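Local coordinates for putative uncharacterized protein SMU.1704 (Streptococcus mutans, PDB 3L7W) that probably acts as a PadR-family transcription regulator that binds DNA through a winged helix-turn-helix domain, at residues A[47-58]-A[69-80]. Numbering follows the deposited sequence.
Sequences LKKLEKAGYLST and KYYHLTDSGEKH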
loop_
_atom_site.group_PDB
_atom_site.type_symbol
_atom_site.label_atom_id
_atom_site.label_comp_id
_atom_site.label_asym_id
_atom_site.label_seq_id
_atom_site.Cartn_x
_atom_site.Cartn_y
_atom_site.Cartn_z
ATOM N N LEU A 47 7.916 16.008 -3.827
ATOM C CA LEU A 47 8.597 16.423 -5.056
ATOM C C LEU A 47 9.952 17.036 -4.738
ATOM O O LEU A 47 10.957 16.696 -5.361
ATOM C CB LEU A 47 7.743 17.421 -5.836
ATOM C CG LEU A 47 6.540 16.746 -6.484
ATOM C CD1 LEU A 47 5.482 17.765 -6.868
ATOM C CD2 LEU A 47 7.018 15.951 -7.681
ATOM N N LYS A 48 9.987 17.925 -3.752
ATOM C CA LYS A 48 11.239 18.602 -3.403
ATOM C C LYS A 48 12.266 17.584 -2.919
ATOM O O LYS A 48 13.415 17.572 -3.363
ATOM C CB LYS A 48 11.001 19.687 -2.344
ATOM C CG LYS A 48 12.236 20.512 -1.990
ATOM C CD LYS A 48 11.834 21.850 -1.367
ATOM C CE LYS A 48 12.985 22.519 -0.616
ATOM N NZ LYS A 48 13.163 21.951 0.760
ATOM N N LYS A 49 11.832 16.714 -2.019
ATOM C CA LYS A 49 12.672 15.641 -1.513
ATOM C C LYS A 49 13.297 14.850 -2.667
ATOM O O LYS A 49 14.497 14.569 -2.664
ATOM C CB LYS A 49 11.813 14.730 -0.638
ATOM C CG LYS A 49 12.463 13.458 -0.147
ATOM C CD LYS A 49 11.459 12.707 0.720
ATOM C CE LYS A 49 12.090 11.511 1.398
ATOM N NZ LYS A 49 12.456 10.468 0.407
ATOM N N LEU A 50 12.478 14.502 -3.657
ATOM C CA LEU A 50 12.929 13.654 -4.761
ATOM C C LEU A 50 13.913 14.427 -5.587
ATOM O O LEU A 50 14.840 13.866 -6.158
ATOM C CB LEU A 50 11.756 13.222 -5.646
ATOM C CG LEU A 50 10.857 12.169 -4.978
ATOM C CD1 LEU A 50 9.678 11.827 -5.855
ATOM C CD2 LEU A 50 11.670 10.914 -4.663
ATOM N N GLU A 51 13.691 15.727 -5.679
ATOM C CA GLU A 51 14.626 16.545 -6.413
ATOM C C GLU A 51 15.944 16.573 -5.648
ATOM O O GLU A 51 16.994 16.281 -6.205
ATOM C CB GLU A 51 14.091 17.952 -6.622
ATOM C CG GLU A 51 15.130 18.854 -7.258
ATOM C CD GLU A 51 14.641 20.265 -7.462
ATOM O OE1 GLU A 51 13.537 20.601 -6.952
ATOM O OE2 GLU A 51 15.370 21.033 -8.134
ATOM N N LYS A 52 15.879 16.902 -4.364
ATOM C CA LYS A 52 17.083 17.015 -3.556
ATOM C C LYS A 52 17.902 15.741 -3.652
ATOM O O LYS A 52 19.134 15.777 -3.748
ATOM C CB LYS A 52 16.729 17.285 -2.091
ATOM C CG LYS A 52 17.951 17.532 -1.212
ATOM C CD LYS A 52 17.680 17.188 0.237
ATOM C CE LYS A 52 18.559 17.999 1.179
ATOM N NZ LYS A 52 18.060 19.399 1.337
ATOM N N ALA A 53 17.197 14.614 -3.634
ATOM C CA ALA A 53 17.819 13.301 -3.638
ATOM C C ALA A 53 18.370 12.991 -5.010
ATOM O O ALA A 53 19.045 11.981 -5.198
ATOM C CB ALA A 53 16.803 12.227 -3.214
ATOM N N GLY A 54 18.048 13.842 -5.976
ATOM C CA GLY A 54 18.630 13.738 -7.301
ATOM C C GLY A 54 17.826 12.938 -8.295
ATOM O O GLY A 54 18.230 12.782 -9.452
ATOM N N TYR A 55 16.669 12.440 -7.872
ATOM C CA TYR A 55 15.869 11.590 -8.757
ATOM C C TYR A 55 15.096 12.420 -9.761
ATOM O O TYR A 55 14.769 11.957 -10.851
ATOM C CB TYR A 55 14.914 10.728 -7.936
ATOM C CG TYR A 55 15.633 9.877 -6.922
ATOM C CD1 TYR A 55 16.748 9.124 -7.283
ATOM C CD2 TYR A 55 15.203 9.824 -5.606
ATOM C CE1 TYR A 55 17.409 8.335 -6.353
ATOM C CE2 TYR A 55 15.859 9.039 -4.670
ATOM C CZ TYR A 55 16.955 8.296 -5.050
ATOM O OH TYR A 55 17.592 7.518 -4.114
ATOM N N LEU A 56 14.786 13.652 -9.378
ATOM C CA LEU A 56 14.133 14.575 -10.291
ATOM C C LEU A 56 14.999 15.828 -10.489
ATOM O O LEU A 56 15.558 16.374 -9.543
ATOM C CB LEU A 56 12.766 14.984 -9.749
ATOM C CG LEU A 56 11.713 13.875 -9.638
ATOM C CD1 LEU A 56 10.507 14.389 -8.874
ATOM C CD2 LEU A 56 11.303 13.383 -11.013
ATOM N N SER A 57 15.112 16.285 -11.724
ATOM C CA SER A 57 15.691 17.587 -11.951
ATOM C C SER A 57 14.504 18.407 -12.379
ATOM O O SER A 57 13.480 17.848 -12.773
ATOM C CB SER A 57 16.765 17.548 -13.039
ATOM O OG SER A 57 16.190 17.209 -14.279
ATOM N N THR A 58 14.629 19.725 -12.293
ATOM C CA THR A 58 13.532 20.611 -12.636
ATOM C C THR A 58 13.986 21.730 -13.559
ATOM O O THR A 58 15.144 22.147 -13.548
ATOM C CB THR A 58 13.002 21.307 -11.391
ATOM O OG1 THR A 58 14.087 22.017 -10.787
ATOM C CG2 THR A 58 12.409 20.297 -10.394
ATOM N N LYS A 69 6.932 24.922 -13.323
ATOM C CA LYS A 69 8.083 24.143 -12.911
ATOM C C LYS A 69 7.871 22.703 -13.355
ATOM O O LYS A 69 6.953 22.014 -12.884
ATOM C CB LYS A 69 8.262 24.230 -11.404
ATOM C CG LYS A 69 9.418 23.437 -10.827
ATOM C CD LYS A 69 9.340 23.555 -9.307
ATOM C CE LYS A 69 10.570 23.048 -8.609
ATOM N NZ LYS A 69 10.628 23.570 -7.213
ATOM N N TYR A 70 8.701 22.261 -14.289
ATOM C CA TYR A 70 8.645 20.883 -14.750
ATOM C C TYR A 70 9.622 20.025 -13.992
ATOM O O TYR A 70 10.720 20.469 -13.616
ATOM C CB TYR A 70 8.941 20.784 -16.244
ATOM C CG TYR A 70 7.752 21.138 -17.084
ATOM C CD1 TYR A 70 7.403 22.459 -17.276
ATOM C CD2 TYR A 70 6.963 20.152 -17.666
ATOM C CE1 TYR A 70 6.314 22.806 -18.035
ATOM C CE2 TYR A 70 5.859 20.490 -18.439
ATOM C CZ TYR A 70 5.543 21.821 -18.613
ATOM O OH TYR A 70 4.454 22.202 -19.362
ATOM N N TYR A 71 9.201 18.789 -13.763
ATOM C CA TYR A 71 10.056 17.790 -13.162
ATOM C C TYR A 71 10.453 16.816 -14.239
ATOM O O TYR A 71 9.680 16.517 -15.148
ATOM C CB TYR A 71 9.311 17.056 -12.049
ATOM C CG TYR A 71 8.964 17.957 -10.908
ATOM C CD1 TYR A 71 7.742 18.629 -10.871
ATOM C CD2 TYR A 71 9.849 18.141 -9.860
ATOM C CE1 TYR A 71 7.414 19.457 -9.823
ATOM C CE2 TYR A 71 9.533 18.981 -8.803
ATOM C CZ TYR A 71 8.319 19.642 -8.792
ATOM O OH TYR A 71 8.008 20.477 -7.733
ATOM N N HIS A 72 11.670 16.318 -14.124
ATOM C CA HIS A 72 12.226 15.441 -15.110
ATOM C C HIS A 72 12.934 14.333 -14.362
ATOM O O HIS A 72 13.687 14.591 -13.424
ATOM C CB HIS A 72 13.238 16.204 -15.959
ATOM C CG HIS A 72 14.052 15.314 -16.831
ATOM N ND1 HIS A 72 13.557 14.770 -17.999
ATOM C CD2 HIS A 72 15.310 14.832 -16.692
ATOM C CE1 HIS A 72 14.485 14.013 -18.554
ATOM N NE2 HIS A 72 15.560 14.034 -17.782
ATOM N N LEU A 73 12.684 13.098 -14.775
ATOM C CA LEU A 73 13.313 11.947 -14.159
ATOM C C LEU A 73 14.777 11.846 -14.586
ATOM O O LEU A 73 15.076 11.635 -15.755
ATOM C CB LEU A 73 12.565 10.681 -14.572
ATOM C CG LEU A 73 12.895 9.433 -13.761
ATOM C CD1 LEU A 73 12.641 9.684 -12.273
ATOM C CD2 LEU A 73 12.067 8.243 -14.273
ATOM N N THR A 74 15.690 11.997 -13.637
ATOM C CA THR A 74 17.105 11.844 -13.944
ATOM C C THR A 74 17.417 10.364 -14.142
ATOM O O THR A 74 16.601 9.496 -13.801
ATOM C CB THR A 74 17.983 12.369 -12.811
ATOM O OG1 THR A 74 17.812 11.544 -11.645
ATOM C CG2 THR A 74 17.619 13.814 -12.477
ATOM N N ASP A 75 18.591 10.079 -14.699
ATOM C CA ASP A 75 19.072 8.709 -14.798
ATOM C C ASP A 75 19.070 8.102 -13.400
ATOM O O ASP A 75 18.704 6.945 -13.204
ATOM C CB ASP A 75 20.492 8.679 -15.378
ATOM C CG ASP A 75 20.558 9.211 -16.801
ATOM O OD1 ASP A 75 19.571 9.075 -17.558
ATOM O OD2 ASP A 75 21.614 9.763 -17.169
ATOM N N SER A 76 19.489 8.894 -12.425
ATOM C CA SER A 76 19.472 8.463 -11.040
ATOM C C SER A 76 18.043 8.091 -10.653
ATOM O O SER A 76 17.800 7.148 -9.885
ATOM C CB SER A 76 19.926 9.607 -10.149
ATOM O OG SER A 76 20.201 9.138 -8.849
ATOM N N GLY A 77 17.107 8.877 -11.176
ATOM C CA GLY A 77 15.709 8.705 -10.874
ATOM C C GLY A 77 15.254 7.434 -11.542
ATOM O O GLY A 77 14.546 6.639 -10.931
ATOM N N GLU A 78 15.676 7.243 -12.791
ATOM C CA GLU A 78 15.287 6.070 -13.556
ATOM C C GLU A 78 15.730 4.811 -12.841
ATOM O O GLU A 78 14.933 3.903 -12.635
ATOM C CB GLU A 78 15.835 6.109 -14.983
ATOM C CG GLU A 78 14.939 6.849 -15.970
ATOM C CD GLU A 78 15.572 7.011 -17.350
ATOM O OE1 GLU A 78 16.530 6.267 -17.668
ATOM O OE2 GLU A 78 15.111 7.884 -18.118
ATOM N N LYS A 79 16.994 4.765 -12.439
ATOM C CA LYS A 79 17.492 3.619 -11.695
ATOM C C LYS A 79 16.645 3.389 -10.442
ATOM O O LYS A 79 16.267 2.257 -10.119
ATOM C CB LYS A 79 18.952 3.822 -11.312
ATOM C CG LYS A 79 19.581 2.612 -10.652
ATOM C CD LYS A 79 21.096 2.667 -10.742
ATOM C CE LYS A 79 21.710 1.350 -10.296
ATOM N NZ LYS A 79 23.190 1.370 -10.441
ATOM N N HIS A 80 16.342 4.475 -9.742
ATOM C CA HIS A 80 15.591 4.399 -8.506
ATOM C C HIS A 80 14.162 3.921 -8.749
ATOM O O HIS A 80 13.611 3.145 -7.957
ATOM C CB HIS A 80 15.563 5.754 -7.827
ATOM C CG HIS A 80 15.030 5.707 -6.435
ATOM N ND1 HIS A 80 15.449 4.773 -5.516
ATOM C CD2 HIS A 80 14.124 6.484 -5.798
ATOM C CE1 HIS A 80 14.819 4.973 -4.372
ATOM N NE2 HIS A 80 14.009 6.006 -4.518
HETATM O O HOH W 1 10.412 20.859 -6.154
HETATM O O HOH W 2 20.233 10.723 -7.045
#
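Ser57 and His72 form an antiparallel hydrogen-bonded pair at the base of the beta hairpin 56-63/66-73, consistent with the wing of a PadR-type winged helix; helix 40-52 leads into the hairpin and helix 75-100 leaves it. Ser57 N gives to His72 O at 2.8 Å, His72 N gives back to Ser57 O, and Thr74 N continues the pattern to Tyr55 O, approaching from above that carbonyl's plane. The imidazole of His72 turns its edge to Ser57 OG, while its ND1 bonds to Asp22.

Where both segments turn between helix and strand, a threonine and two glycines fit. Gly54 takes the positive phi (93°) of a Schellman motif, and Thr74 OG1 donates to Gly54 O at 2.6 Å, in the carbonyl plane and on a lone pair. A chi1 of 67° sets OG1 of Thr74 between its own backbone N and carbonyl carbon, where the hydroxyl can also accept from Gly77 N, the N-cap bond of helix 75-100. Gly77, lacking a side chain, lets its CA come within 3.4 Å of Tyr55 O.

Aromatic packing lies beside these polar bonds. Tyr55 and His80 make an offset stack, ring planes 12° and centroids 3.9 Å apart. On the sheet face shared by Leu56, Thr58 and Leu73, Tyr71 receives Leu47 CD2 almost exactly above its ring centre, a CH-pi contact, and Thr58 lies alongside, pointing the same way, with its CG2 3.4 Å from Tyr71 CD2.

Solvent bridges the polar rim: Glu51 OE1 and Lys69 NZ stand 4.2 Å apart, beyond a salt bridge, but one water donates to the carboxylate and accepts from the ammonium, and its oxygen lies 2.9 Å from Tyr71 OH, at the ring's edge.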